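Local coordinates for N-acetyltransferase domain-containing protein (Deinococcus radiodurans, PDB 3S6F) that binds coenzyme A and calcium ions and probably acts as an N-acetyltransferase of the GNAT family, at residues A[31-36]-A[138-143]; A[49-54]-A[96-101]; A[61-66]-A[78-83]; A[90-95]-A[117-122]. One frame throughout, in Å; residues are numbered along the deposited sequence.

Contact 1: residues A[31-36]-A[138-143]; sequences WPNPPT and NQAGIP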
# COMPACT_ATOMS: atom_id res chain seq x y z
N TRP A 31 8.37 -1.79 -19.34
CA TRP A 31 6.93 -1.92 -19.24
C TRP A 31 6.33 -1.94 -20.63
O TRP A 31 6.59 -1.06 -21.43
CB TRP A 31 6.31 -0.76 -18.47
CG TRP A 31 6.57 -0.78 -16.98
CD1 TRP A 31 7.75 -1.06 -16.32
CD2 TRP A 31 5.62 -0.46 -15.98
NE1 TRP A 31 7.55 -0.94 -14.97
CE2 TRP A 31 6.25 -0.60 -14.73
CE3 TRP A 31 4.28 -0.07 -16.01
CZ2 TRP A 31 5.59 -0.37 -13.54
CZ3 TRP A 31 3.63 0.15 -14.81
CH2 TRP A 31 4.28 -0.01 -13.60
N PRO A 32 5.44 -2.91 -20.93
CA PRO A 32 4.84 -2.91 -22.25
C PRO A 32 3.91 -1.74 -22.59
O PRO A 32 3.88 -1.31 -23.73
CB PRO A 32 4.05 -4.21 -22.28
CG PRO A 32 4.78 -5.08 -21.33
CD PRO A 32 5.22 -4.17 -20.23
N ASN A 33 3.20 -1.21 -21.59
CA ASN A 33 2.24 -0.14 -21.82
C ASN A 33 2.30 0.81 -20.64
O ASN A 33 1.41 0.84 -19.81
CB ASN A 33 0.84 -0.69 -22.04
CG ASN A 33 -0.17 0.42 -22.39
OD1 ASN A 33 0.20 1.40 -22.99
ND2 ASN A 33 -1.43 0.25 -22.01
N PRO A 34 3.37 1.61 -20.57
CA PRO A 34 3.67 2.42 -19.43
C PRO A 34 2.78 3.65 -19.26
O PRO A 34 2.35 4.24 -20.24
CB PRO A 34 5.13 2.83 -19.77
CG PRO A 34 5.16 2.95 -21.20
CD PRO A 34 4.41 1.75 -21.59
N PRO A 35 2.58 4.12 -18.01
CA PRO A 35 2.08 5.48 -17.84
C PRO A 35 2.95 6.47 -18.59
O PRO A 35 4.17 6.34 -18.64
CB PRO A 35 2.22 5.72 -16.32
CG PRO A 35 2.13 4.34 -15.74
CD PRO A 35 2.89 3.49 -16.72
N THR A 36 2.30 7.44 -19.19
CA THR A 36 2.99 8.57 -19.79
C THR A 36 3.64 9.44 -18.70
O THR A 36 3.29 9.35 -17.53
CB THR A 36 2.03 9.46 -20.54
OG1 THR A 36 1.07 9.96 -19.61
CG2 THR A 36 1.34 8.71 -21.70
N ASN A 138 -4.96 -1.84 -17.65
CA ASN A 138 -4.81 -0.50 -17.08
C ASN A 138 -3.42 -0.18 -16.61
O ASN A 138 -3.19 0.72 -15.79
CB ASN A 138 -5.82 -0.33 -15.98
CG ASN A 138 -7.23 -0.39 -16.54
OD1 ASN A 138 -7.49 0.08 -17.66
ND2 ASN A 138 -8.09 -1.02 -15.83
N GLN A 139 -2.43 -0.83 -17.22
CA GLN A 139 -1.05 -0.59 -16.92
C GLN A 139 -0.59 0.87 -17.12
O GLN A 139 0.35 1.30 -16.45
CB GLN A 139 -0.18 -1.58 -17.70
CG GLN A 139 1.30 -1.57 -17.30
CD GLN A 139 2.05 -2.65 -18.08
OE1 GLN A 139 2.52 -2.42 -19.16
NE2 GLN A 139 2.10 -3.90 -17.54
N ALA A 140 -1.23 1.60 -18.03
CA ALA A 140 -0.86 2.98 -18.28
C ALA A 140 -1.57 3.97 -17.35
O ALA A 140 -1.35 5.19 -17.46
CB ALA A 140 -1.09 3.35 -19.77
N GLY A 141 -2.37 3.46 -16.42
CA GLY A 141 -3.04 4.28 -15.42
C GLY A 141 -4.47 4.57 -15.74
O GLY A 141 -4.84 4.67 -16.91
N ILE A 142 -5.28 4.79 -14.73
CA ILE A 142 -6.66 5.26 -14.94
C ILE A 142 -6.64 6.71 -15.39
O ILE A 142 -6.00 7.58 -14.75
CB ILE A 142 -7.47 5.21 -13.61
CG1 ILE A 142 -7.48 3.81 -13.04
CG2 ILE A 142 -8.86 5.76 -13.81
CD1 ILE A 142 -7.86 2.70 -14.04
N PRO A 143 -7.33 7.03 -16.49
CA PRO A 143 -7.26 8.43 -16.99
C PRO A 143 -7.88 9.44 -16.05
O PRO A 143 -8.77 9.09 -15.24
CB PRO A 143 -8.09 8.40 -18.28
CG PRO A 143 -8.11 6.98 -18.70
CD PRO A 143 -7.98 6.13 -17.45
O HOH W 1 -0.72 7.14 -19.18
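Gln139 reaches Trp31 and Asn33 because its CG stands anti to the backbone N (chi1 -171°) and the chain stays extended to CD (chi2 177°). This glutamine is the second residue of a type I beta turn, Asn138 to Gly141, in the tail after strand 126-134. The turn rests on the proline-rich loop 31-36, which leads into helix 37-46 of the GNAT domain. Gln139 OE1 accepts a hydrogen bond from Asn33 N at 2.8 Å, with the donor N almost in line with the C=O bond. Pro32 CD touches the same oxygen at 3.4 Å. Lower on the chain, Gln139 CG meets Trp31 CE3 obliquely at 3.6 Å, and the ring and amide planes are 63° apart. The amide's other end is used too: NE2 makes a weak hydrogen bond to Tyr106 OH of the second subunit. An alanine in place of Gln139 would probably leave Asn33 N without its acceptor and open a gap beside the Trp31 ring. Next to it, Ala140 CB packs on Pro34 O at 3.6 Å, while Pro35 CD lies 3.4 Å from Gln139 O. Leu72 of the second subunit packs on both Trp31 and Pro35, so the contact is part of the interface between the two subunits. Thr36 caps the following helix. One water joins the segments, donating to Ala140 O at 2.7 Å and accepting from Thr36 N at 3.0 Å.

Contact 2: residues A[49-54]-A[96-101]; sequences VFVLAR and RRVLTE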
# COMPACT_ATOMS: atom_id res chain seq x y z
N VAL A 49 3.31 10.36 -0.07
CA VAL A 49 4.62 11.01 -0.10
C VAL A 49 5.39 10.42 -1.26
O VAL A 49 5.10 9.31 -1.76
CB VAL A 49 5.41 10.85 1.23
CG1 VAL A 49 4.69 11.50 2.43
CG2 VAL A 49 5.76 9.38 1.49
N PHE A 50 6.43 11.12 -1.67
CA PHE A 50 7.34 10.65 -2.71
C PHE A 50 8.66 11.37 -2.58
O PHE A 50 8.74 12.40 -1.90
CB PHE A 50 6.74 10.82 -4.12
CG PHE A 50 6.46 12.25 -4.46
CD1 PHE A 50 7.45 13.07 -5.00
CD2 PHE A 50 5.21 12.79 -4.24
CE1 PHE A 50 7.19 14.39 -5.30
CE2 PHE A 50 4.96 14.12 -4.55
CZ PHE A 50 5.95 14.91 -5.08
N VAL A 51 9.69 10.82 -3.23
CA VAL A 51 10.99 11.46 -3.31
C VAL A 51 11.47 11.41 -4.76
O VAL A 51 11.37 10.36 -5.38
CB VAL A 51 12.05 10.83 -2.38
CG1 VAL A 51 13.33 11.68 -2.34
CG2 VAL A 51 11.51 10.64 -0.95
N LEU A 52 11.94 12.53 -5.26
CA LEU A 52 12.55 12.67 -6.58
C LEU A 52 14.02 12.99 -6.46
O LEU A 52 14.41 13.80 -5.62
CB LEU A 52 11.89 13.83 -7.36
CG LEU A 52 10.36 13.85 -7.39
CD1 LEU A 52 9.84 15.04 -8.20
CD2 LEU A 52 9.80 12.53 -7.96
N ALA A 53 14.81 12.40 -7.36
CA ALA A 53 16.23 12.70 -7.54
C ALA A 53 16.38 13.37 -8.89
O ALA A 53 15.91 12.83 -9.89
CB ALA A 53 17.05 11.42 -7.49
N ARG A 54 16.97 14.57 -8.90
CA ARG A 54 17.04 15.42 -10.09
C ARG A 54 18.48 15.83 -10.38
O ARG A 54 19.24 16.15 -9.48
CB ARG A 54 16.20 16.69 -9.90
CG ARG A 54 14.74 16.37 -9.56
CD ARG A 54 13.90 17.63 -9.40
NE ARG A 54 13.64 18.29 -10.66
CZ ARG A 54 13.04 19.46 -10.79
NH1 ARG A 54 12.75 20.19 -9.74
NH2 ARG A 54 12.77 19.90 -11.98
N ARG A 96 15.74 5.16 1.71
CA ARG A 96 15.91 5.74 3.04
C ARG A 96 15.11 7.05 3.16
O ARG A 96 14.47 7.31 4.18
CB ARG A 96 17.40 6.00 3.31
CG ARG A 96 18.24 4.76 3.59
CD ARG A 96 19.65 5.11 4.06
NE ARG A 96 20.44 5.66 3.00
CZ ARG A 96 21.16 4.92 2.14
NH1 ARG A 96 21.24 3.58 2.26
NH2 ARG A 96 21.81 5.56 1.19
N ARG A 97 15.15 7.88 2.12
CA ARG A 97 14.45 9.16 2.17
C ARG A 97 12.94 8.98 2.21
O ARG A 97 12.28 9.74 2.92
CB ARG A 97 14.88 10.04 1.01
CG ARG A 97 16.30 10.60 1.23
CD ARG A 97 16.81 11.31 0.01
NE ARG A 97 18.12 11.92 0.23
CZ ARG A 97 18.31 13.18 0.59
NH1 ARG A 97 17.31 14.03 0.77
NH2 ARG A 97 19.57 13.61 0.72
N VAL A 98 12.37 8.02 1.49
CA VAL A 98 10.91 7.86 1.53
C VAL A 98 10.48 7.30 2.90
O VAL A 98 9.43 7.68 3.41
CB VAL A 98 10.37 7.03 0.35
CG1 VAL A 98 10.52 5.52 0.52
CG2 VAL A 98 8.90 7.41 0.10
N LEU A 99 11.33 6.46 3.50
CA LEU A 99 11.02 5.95 4.83
C LEU A 99 11.03 7.10 5.84
O LEU A 99 10.16 7.15 6.71
CB LEU A 99 11.97 4.80 5.22
CG LEU A 99 11.82 3.53 4.40
CD1 LEU A 99 12.99 2.58 4.66
CD2 LEU A 99 10.49 2.86 4.66
N THR A 100 11.93 8.05 5.69
CA THR A 100 11.93 9.24 6.53
C THR A 100 10.64 10.04 6.34
O THR A 100 10.00 10.49 7.31
CB THR A 100 13.15 10.10 6.27
OG1 THR A 100 14.32 9.34 6.64
CG2 THR A 100 13.08 11.44 7.02
N GLU A 101 10.19 10.21 5.10
CA GLU A 101 8.94 10.95 4.84
C GLU A 101 7.72 10.28 5.43
O GLU A 101 6.79 10.94 5.89
CB GLU A 101 8.72 11.20 3.37
CG GLU A 101 9.74 12.09 2.68
CD GLU A 101 9.89 13.41 3.36
OE1 GLU A 101 8.86 14.11 3.48
OE2 GLU A 101 10.99 13.77 3.77
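Helix-on-sheet packing in the alpha/beta core brings Val49 and Val51 of strand 49-54 against Arg97, Val98 and Glu101 of helix 90-102. The two segments run nearly antiparallel, with 149° between their directions, and their axes come within 7.8 Å. Val49 and Val51 both point toward the helix, while Phe50 between them points away from it. Val51 is the more deeply inserted of the two valines. Its CG2 comes up to the helix backbone, 3.7 Å from Val98 N, and lies 3.9 Å from Arg97 CB. With CG1 anti to the backbone N (chi1 -171°), CG2 lies beside that N, and from there it meets the helix. One helical turn further, Val51 CG2 reaches Glu101 CG at 4.3 Å. Val49 also uses its CG2, but against side chains: Val98 CG2 and Glu101 CB, each at 4.0 Å. Here CG2 occupies the crowded position between the backbone N and the carbonyl carbon (chi1 -62°). Of the Arg97 side chain, CB does the touching. Its end leads away to a salt bridge with Glu93 and a cation-pi contact with Phe12. Val98 also packs on Val64 of strand 60-68, so the helix spans two adjacent strands. On the opposite face of the sheet, Phe50 and Leu52 pack on Leu44 of helix 37-46. A mixed sheet covered by helices on both faces is the architecture of the GNAT fold.

Contact 3: residues A[61-66]-A[78-83]; sequences IGFVNA and LLEVQA. With COA (coenzyme A), chain B.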
# COMPACT_ATOMS: atom_id res chain seq x y z
N ILE A 61 15.77 11.73 -12.48
CA ILE A 61 16.42 10.50 -12.90
C ILE A 61 16.18 9.34 -11.94
O ILE A 61 16.56 8.22 -12.23
CB ILE A 61 17.92 10.69 -13.28
CG1 ILE A 61 18.71 11.23 -12.09
CG2 ILE A 61 18.09 11.60 -14.52
CD1 ILE A 61 18.93 10.28 -10.91
N GLY A 62 15.48 9.60 -10.82
CA GLY A 62 15.04 8.51 -9.95
C GLY A 62 13.86 8.97 -9.18
O GLY A 62 13.75 10.17 -8.86
N PHE A 63 12.97 8.04 -8.80
CA PHE A 63 11.84 8.40 -7.94
C PHE A 63 11.42 7.20 -7.16
O PHE A 63 11.69 6.05 -7.50
CB PHE A 63 10.64 8.98 -8.74
CG PHE A 63 9.81 7.95 -9.46
CD1 PHE A 63 10.19 7.45 -10.67
CD2 PHE A 63 8.68 7.45 -8.84
CE1 PHE A 63 9.44 6.47 -11.28
CE2 PHE A 63 7.91 6.51 -9.48
CZ PHE A 63 8.30 6.00 -10.67
N VAL A 64 10.66 7.47 -6.10
CA VAL A 64 9.96 6.46 -5.30
C VAL A 64 8.67 7.11 -4.81
O VAL A 64 8.67 8.30 -4.46
CB VAL A 64 10.83 5.97 -4.14
CG1 VAL A 64 11.24 7.10 -3.19
CG2 VAL A 64 10.19 4.83 -3.39
N ASN A 65 7.59 6.35 -4.76
CA ASN A 65 6.35 6.85 -4.19
C ASN A 65 5.87 5.94 -3.07
O ASN A 65 6.32 4.81 -2.91
CB ASN A 65 5.24 7.05 -5.25
CG ASN A 65 4.71 5.74 -5.83
OD1 ASN A 65 5.44 4.76 -5.94
ND2 ASN A 65 3.45 5.78 -6.29
N ALA A 66 4.87 6.43 -2.32
CA ALA A 66 4.32 5.65 -1.22
C ALA A 66 2.86 6.03 -1.01
O ALA A 66 2.47 7.21 -1.11
CB ALA A 66 5.11 5.82 0.07
N LEU A 78 6.23 1.94 -6.37
CA LEU A 78 7.20 2.17 -7.44
C LEU A 78 8.50 2.70 -6.90
O LEU A 78 8.51 3.64 -6.10
CB LEU A 78 6.66 3.15 -8.48
CG LEU A 78 5.34 2.83 -9.17
CD1 LEU A 78 4.84 4.06 -9.93
CD2 LEU A 78 5.46 1.59 -10.08
N LEU A 79 9.61 2.16 -7.41
CA LEU A 79 10.96 2.65 -7.18
C LEU A 79 11.71 2.47 -8.49
O LEU A 79 11.78 1.34 -8.99
CB LEU A 79 11.65 1.87 -6.06
CG LEU A 79 13.15 2.12 -5.87
CD1 LEU A 79 13.42 3.52 -5.32
CD2 LEU A 79 13.77 1.03 -4.99
N GLU A 80 12.32 3.52 -9.01
CA GLU A 80 13.08 3.36 -10.24
C GLU A 80 14.13 4.43 -10.34
O GLU A 80 13.92 5.60 -10.07
CB GLU A 80 12.18 3.42 -11.48
CG GLU A 80 12.89 3.00 -12.76
CD GLU A 80 11.95 2.88 -13.96
OE1 GLU A 80 10.76 3.26 -13.83
OE2 GLU A 80 12.41 2.42 -15.03
N VAL A 81 15.31 3.98 -10.77
CA VAL A 81 16.44 4.83 -11.13
C VAL A 81 16.73 4.56 -12.59
O VAL A 81 16.79 3.41 -13.02
CB VAL A 81 17.68 4.56 -10.24
CG1 VAL A 81 18.92 5.28 -10.75
CG2 VAL A 81 17.37 4.91 -8.78
N GLN A 82 16.90 5.61 -13.38
CA GLN A 82 17.17 5.43 -14.81
C GLN A 82 18.49 4.70 -14.98
O GLN A 82 19.43 4.90 -14.23
CB GLN A 82 17.16 6.77 -15.53
CG GLN A 82 15.74 7.34 -15.48
CD GLN A 82 15.48 8.50 -16.36
OE1 GLN A 82 16.35 8.92 -17.09
NE2 GLN A 82 14.24 9.04 -16.33
N ALA A 83 18.62 3.82 -15.99
CA ALA A 83 19.74 2.85 -16.02
C ALA A 83 21.16 3.44 -15.91
O ALA A 83 22.00 2.86 -15.25
CB ALA A 83 19.63 1.90 -17.28
N1A COA B . 19.07 -8.12 -10.11
C2A COA B . 20.09 -8.33 -9.21
N3A COA B . 20.53 -7.34 -8.37
C4A COA B . 19.94 -6.12 -8.45
C5A COA B . 18.93 -5.87 -9.38
C6A COA B . 18.47 -6.89 -10.20
N6A COA B . 17.47 -6.71 -11.08
N7A COA B . 18.56 -4.57 -9.23
C8A COA B . 19.32 -4.02 -8.26
N9A COA B . 20.18 -4.96 -7.77
C1B COA B . 21.15 -4.80 -6.68
C2B COA B . 22.58 -5.01 -7.14
O2B COA B . 23.24 -5.57 -6.05
C3B COA B . 23.14 -3.61 -7.38
O3B COA B . 24.55 -3.52 -7.28
P3B COA B . 25.47 -3.56 -8.61
O7A COA B . 25.18 -4.87 -9.29
O8A COA B . 25.07 -2.39 -9.48
O9A COA B . 26.89 -3.45 -8.10
C4B COA B . 22.40 -2.86 -6.28
O4B COA B . 21.12 -3.48 -6.20
C5B COA B . 22.25 -1.38 -6.56
O5B COA B . 21.88 -0.72 -5.36
P1A COA B . 21.81 0.89 -5.39
O1A COA B . 21.51 1.29 -3.99
O2A COA B . 22.99 1.51 -6.07
O3A COA B . 20.46 1.10 -6.23
P2A COA B . 20.29 1.58 -7.75
O4A COA B . 21.15 0.77 -8.64
O5A COA B . 20.43 3.06 -7.78
O6A COA B . 18.75 1.23 -7.93
CBP COA B . 16.97 -0.28 -8.42
CCP COA B . 18.25 -0.07 -7.63
CDP COA B . 15.95 0.81 -8.03
CEP COA B . 16.38 -1.67 -8.05
CAP COA B . 17.35 -0.21 -9.91
OAP COA B . 18.08 -1.36 -10.30
C9P COA B . 16.12 -0.11 -10.78
O9P COA B . 15.57 1.07 -11.03
N8P COA B . 15.61 -1.20 -11.34
C7P COA B . 14.42 -1.15 -12.19
C6P COA B . 13.11 -0.98 -11.41
C5P COA B . 13.06 -1.92 -10.24
O5P COA B . 13.35 -3.11 -10.41
N4P COA B . 12.68 -1.39 -9.08
C3P COA B . 12.34 -2.18 -7.92
C2P COA B . 10.82 -2.15 -7.76
S1P COA B . 9.95 -3.11 -9.06
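The beta hairpin of strands 60-68 and 73-81 carries the edge that binds the pantetheine arm of coenzyme A. Phe63 and Glu80 form an antiparallel hydrogen-bonded pair, with Phe63 N to Glu80 O at 2.9 Å and Glu80 N to Phe63 O at 3.0 Å. Gly62 and Val64 make the flanking non-hydrogen-bonded pairs with Val81 and Leu79. At one end, Asn65 OD1 accepts a weak bond from Leu78 N at 3.0 Å. The end of the Phe63 ring leans toward the neighbouring strand, where CE2 meets Leu78 CB at 3.7 Å and CE1 meets Glu80 CB at 4.1 Å, both obliquely. An alanine in place of Phe63 would probably open a gap beside Leu78 and Glu80 and take away packing against Leu40 and Leu44 of helix 37-46. The Glu80 carboxylate is held by Phe28 N and Glu29 N. On the edge of strand 73-81 turned from Phe63, coenzyme A N4P donates to Leu79 O at 2.9 Å, and Val81 N donates to O9P, also at 2.9 Å. The pantetheine thus pairs with the strand much as another strand would, and on the protein side both bonds use main-chain atoms alone.

Contact 4: residues A[90-95]-A[117-122]; sequences LGSELM and VPFYER. With COA (coenzyme A), chain B.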
# COMPACT_ATOMS: atom_id res chain seq x y z
N LEU A 90 21.87 5.33 -5.44
CA LEU A 90 20.71 6.23 -5.50
C LEU A 90 19.40 5.52 -5.10
O LEU A 90 18.55 6.12 -4.43
CB LEU A 90 20.64 6.91 -6.84
CG LEU A 90 19.55 7.96 -7.00
CD1 LEU A 90 19.67 9.05 -5.97
CD2 LEU A 90 19.54 8.49 -8.41
N GLY A 91 19.21 4.29 -5.55
CA GLY A 91 18.00 3.58 -5.19
C GLY A 91 17.88 3.40 -3.69
O GLY A 91 16.81 3.57 -3.11
N SER A 92 18.99 3.01 -3.05
CA SER A 92 19.01 2.86 -1.60
C SER A 92 18.73 4.19 -0.90
O SER A 92 18.00 4.23 0.10
CB SER A 92 20.34 2.30 -1.16
OG SER A 92 20.52 0.96 -1.64
N GLU A 93 19.31 5.26 -1.41
CA GLU A 93 19.10 6.58 -0.85
C GLU A 93 17.64 7.02 -0.96
O GLU A 93 17.09 7.60 -0.02
CB GLU A 93 20.05 7.58 -1.50
CG GLU A 93 19.96 8.98 -0.92
CD GLU A 93 20.44 9.14 0.49
OE1 GLU A 93 21.20 8.27 0.96
OE2 GLU A 93 20.06 10.12 1.13
N LEU A 94 17.03 6.78 -2.13
CA LEU A 94 15.62 7.08 -2.30
C LEU A 94 14.77 6.33 -1.28
O LEU A 94 13.82 6.87 -0.71
CB LEU A 94 15.19 6.76 -3.73
CG LEU A 94 15.64 7.78 -4.78
CD1 LEU A 94 15.46 7.19 -6.19
CD2 LEU A 94 14.91 9.10 -4.63
N MSE A 95 15.07 5.04 -1.08
CA MSE A 95 14.34 4.26 -0.09
C MSE A 95 14.50 4.83 1.33
O MSE A 95 13.52 4.98 2.07
CB MSE A 95 14.78 2.80 -0.13
CG MSE A 95 14.24 2.01 -1.28
SE MSE A 95 12.31 1.78 -1.23
CE MSE A 95 12.24 0.71 0.43
N VAL A 117 15.30 -9.05 -4.22
CA VAL A 117 15.23 -9.32 -2.81
C VAL A 117 16.49 -8.85 -2.04
O VAL A 117 16.38 -8.21 -1.00
CB VAL A 117 14.87 -10.79 -2.55
CG1 VAL A 117 15.11 -11.13 -1.08
CG2 VAL A 117 13.41 -11.05 -2.93
N PRO A 118 17.72 -9.16 -2.55
CA PRO A 118 18.88 -8.73 -1.78
C PRO A 118 19.02 -7.21 -1.63
O PRO A 118 19.44 -6.74 -0.58
CB PRO A 118 20.08 -9.34 -2.55
CG PRO A 118 19.50 -10.49 -3.30
CD PRO A 118 18.08 -10.09 -3.64
N PHE A 119 18.59 -6.44 -2.63
CA PHE A 119 18.60 -4.99 -2.53
C PHE A 119 17.80 -4.54 -1.30
O PHE A 119 18.21 -3.66 -0.56
CB PHE A 119 18.03 -4.41 -3.83
CG PHE A 119 17.72 -2.94 -3.75
CD1 PHE A 119 18.70 -2.00 -3.98
CD2 PHE A 119 16.46 -2.48 -3.47
CE1 PHE A 119 18.43 -0.63 -3.87
CE2 PHE A 119 16.23 -1.12 -3.37
CZ PHE A 119 17.16 -0.19 -3.58
N TYR A 120 16.63 -5.13 -1.14
CA TYR A 120 15.76 -4.76 -0.03
C TYR A 120 16.23 -5.33 1.31
O TYR A 120 16.12 -4.67 2.35
CB TYR A 120 14.31 -5.16 -0.31
CG TYR A 120 13.70 -4.38 -1.44
CD1 TYR A 120 13.41 -3.03 -1.27
CD2 TYR A 120 13.38 -4.96 -2.66
CE1 TYR A 120 12.85 -2.26 -2.30
CE2 TYR A 120 12.80 -4.19 -3.69
CZ TYR A 120 12.54 -2.86 -3.50
OH TYR A 120 11.94 -2.11 -4.49
N GLU A 121 16.80 -6.53 1.30
CA GLU A 121 17.33 -7.10 2.55
C GLU A 121 18.46 -6.23 3.08
O GLU A 121 18.57 -6.01 4.31
CB GLU A 121 17.79 -8.54 2.35
CG GLU A 121 16.57 -9.46 2.20
CD GLU A 121 16.89 -10.92 2.00
OE1 GLU A 121 17.95 -11.20 1.39
OE2 GLU A 121 16.03 -11.76 2.40
N ARG A 122 19.29 -5.66 2.18
CA ARG A 122 20.38 -4.82 2.67
C ARG A 122 19.90 -3.52 3.30
O ARG A 122 20.61 -2.92 4.13
CB ARG A 122 21.41 -4.56 1.57
CG ARG A 122 22.23 -5.80 1.25
CD ARG A 122 23.32 -5.56 0.17
NE ARG A 122 23.33 -6.64 -0.83
CZ ARG A 122 22.93 -6.53 -2.10
NH1 ARG A 122 22.49 -5.38 -2.61
NH2 ARG A 122 23.00 -7.60 -2.88
N1A COA B . 19.07 -8.12 -10.11
C2A COA B . 20.09 -8.33 -9.21
N3A COA B . 20.53 -7.34 -8.37
C4A COA B . 19.94 -6.12 -8.45
C5A COA B . 18.93 -5.87 -9.38
C6A COA B . 18.47 -6.89 -10.20
N6A COA B . 17.47 -6.71 -11.08
N7A COA B . 18.56 -4.57 -9.23
C8A COA B . 19.32 -4.02 -8.26
N9A COA B . 20.18 -4.96 -7.77
C1B COA B . 21.15 -4.80 -6.68
C2B COA B . 22.58 -5.01 -7.14
O2B COA B . 23.24 -5.57 -6.05
C3B COA B . 23.14 -3.61 -7.38
O3B COA B . 24.55 -3.52 -7.28
P3B COA B . 25.47 -3.56 -8.61
O7A COA B . 25.18 -4.87 -9.29
O8A COA B . 25.07 -2.39 -9.48
O9A COA B . 26.89 -3.45 -8.10
C4B COA B . 22.40 -2.86 -6.28
O4B COA B . 21.12 -3.48 -6.20
C5B COA B . 22.25 -1.38 -6.56
O5B COA B . 21.88 -0.72 -5.36
P1A COA B . 21.81 0.89 -5.39
O1A COA B . 21.51 1.29 -3.99
O2A COA B . 22.99 1.51 -6.07
O3A COA B . 20.46 1.10 -6.23
P2A COA B . 20.29 1.58 -7.75
O4A COA B . 21.15 0.77 -8.64
O5A COA B . 20.43 3.06 -7.78
O6A COA B . 18.75 1.23 -7.93
CBP COA B . 16.97 -0.28 -8.42
CCP COA B . 18.25 -0.07 -7.63
CDP COA B . 15.95 0.81 -8.03
CEP COA B . 16.38 -1.67 -8.05
CAP COA B . 17.35 -0.21 -9.91
OAP COA B . 18.08 -1.36 -10.30
C9P COA B . 16.12 -0.11 -10.78
O9P COA B . 15.57 1.07 -11.03
N8P COA B . 15.61 -1.20 -11.34
C7P COA B . 14.42 -1.15 -12.19
C6P COA B . 13.11 -0.98 -11.41
C5P COA B . 13.06 -1.92 -10.24
O5P COA B . 13.35 -3.11 -10.41
N4P COA B . 12.68 -1.39 -9.08
C3P COA B . 12.34 -2.18 -7.92
C2P COA B . 10.82 -2.15 -7.76
S1P COA B . 9.95 -3.11 -9.06
O HOH W 2 20.23 -1.70 -0.83
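Ser92 and Phe119 meet beside the pyrophosphate of coenzyme A, at the start of helix 90-102. This is the GNAT pyrophosphate site, and Arg86, Gly89 and Gly91 fit the family's R-x-x-G-x-G pattern. Two donors of Ser92 grip one phosphate oxygen, O1A: OG at 2.6 Å and the backbone N at 3.2 Å. OG gets there by lying anti to the carbonyl carbon, beside the backbone N (chi1 -66°). Gly91 N donates to O5A of the other phosphate at 2.8 Å. The amino end of the helix probably helps to stabilise these charges. Gly91 has no side chain, and its backbone sits close to both the cofactor and the Phe119 ring. The Phe119 ring reaches from its helix to the backbone of the other; their directions differ by 51°. Its CE1 comes obliquely to Ser92 OG at 3.4 Å, and its CZ meets Gly91 C at 3.7 Å, near the ring plane. Further out, Phe119 CD2 lies over the centre of the Tyr120 ring. The Tyr120 edge is met in turn by the selenomethionine Met95, with CE 4.1 Å from CE1 of the tyrosine. Met95 and Tyr120 both pack on Leu110 of strand 107-112, while Met131 of the second subunit packs on Tyr120. One water ties the helices together, donating to Ser92 OG and to Phe119 O, each at 2.8 Å.

In the fold
From the N terminus, the chain first passes 31-36, whose partner comes only near the C terminus. Contact 1 therefore closes the widest loop, and the other three lie within it. Strand 49-54 opens contact 2, which is completed by helix 90-102. Contact 3, the hairpin of 61-66 and 78-83, falls inside that span. Contact 4 starts on the same helix before contact 2 has closed, so contacts 2 and 4 cross, whereas contacts 3 and 4 follow in series. Helix 90-102 links the sheet to helix 117-122. Contacts 3 and 4 both touch coenzyme A, and Leu79 packs on Phe119 between them. Contact 1 reaches the hairpin through Trp31 and Leu78.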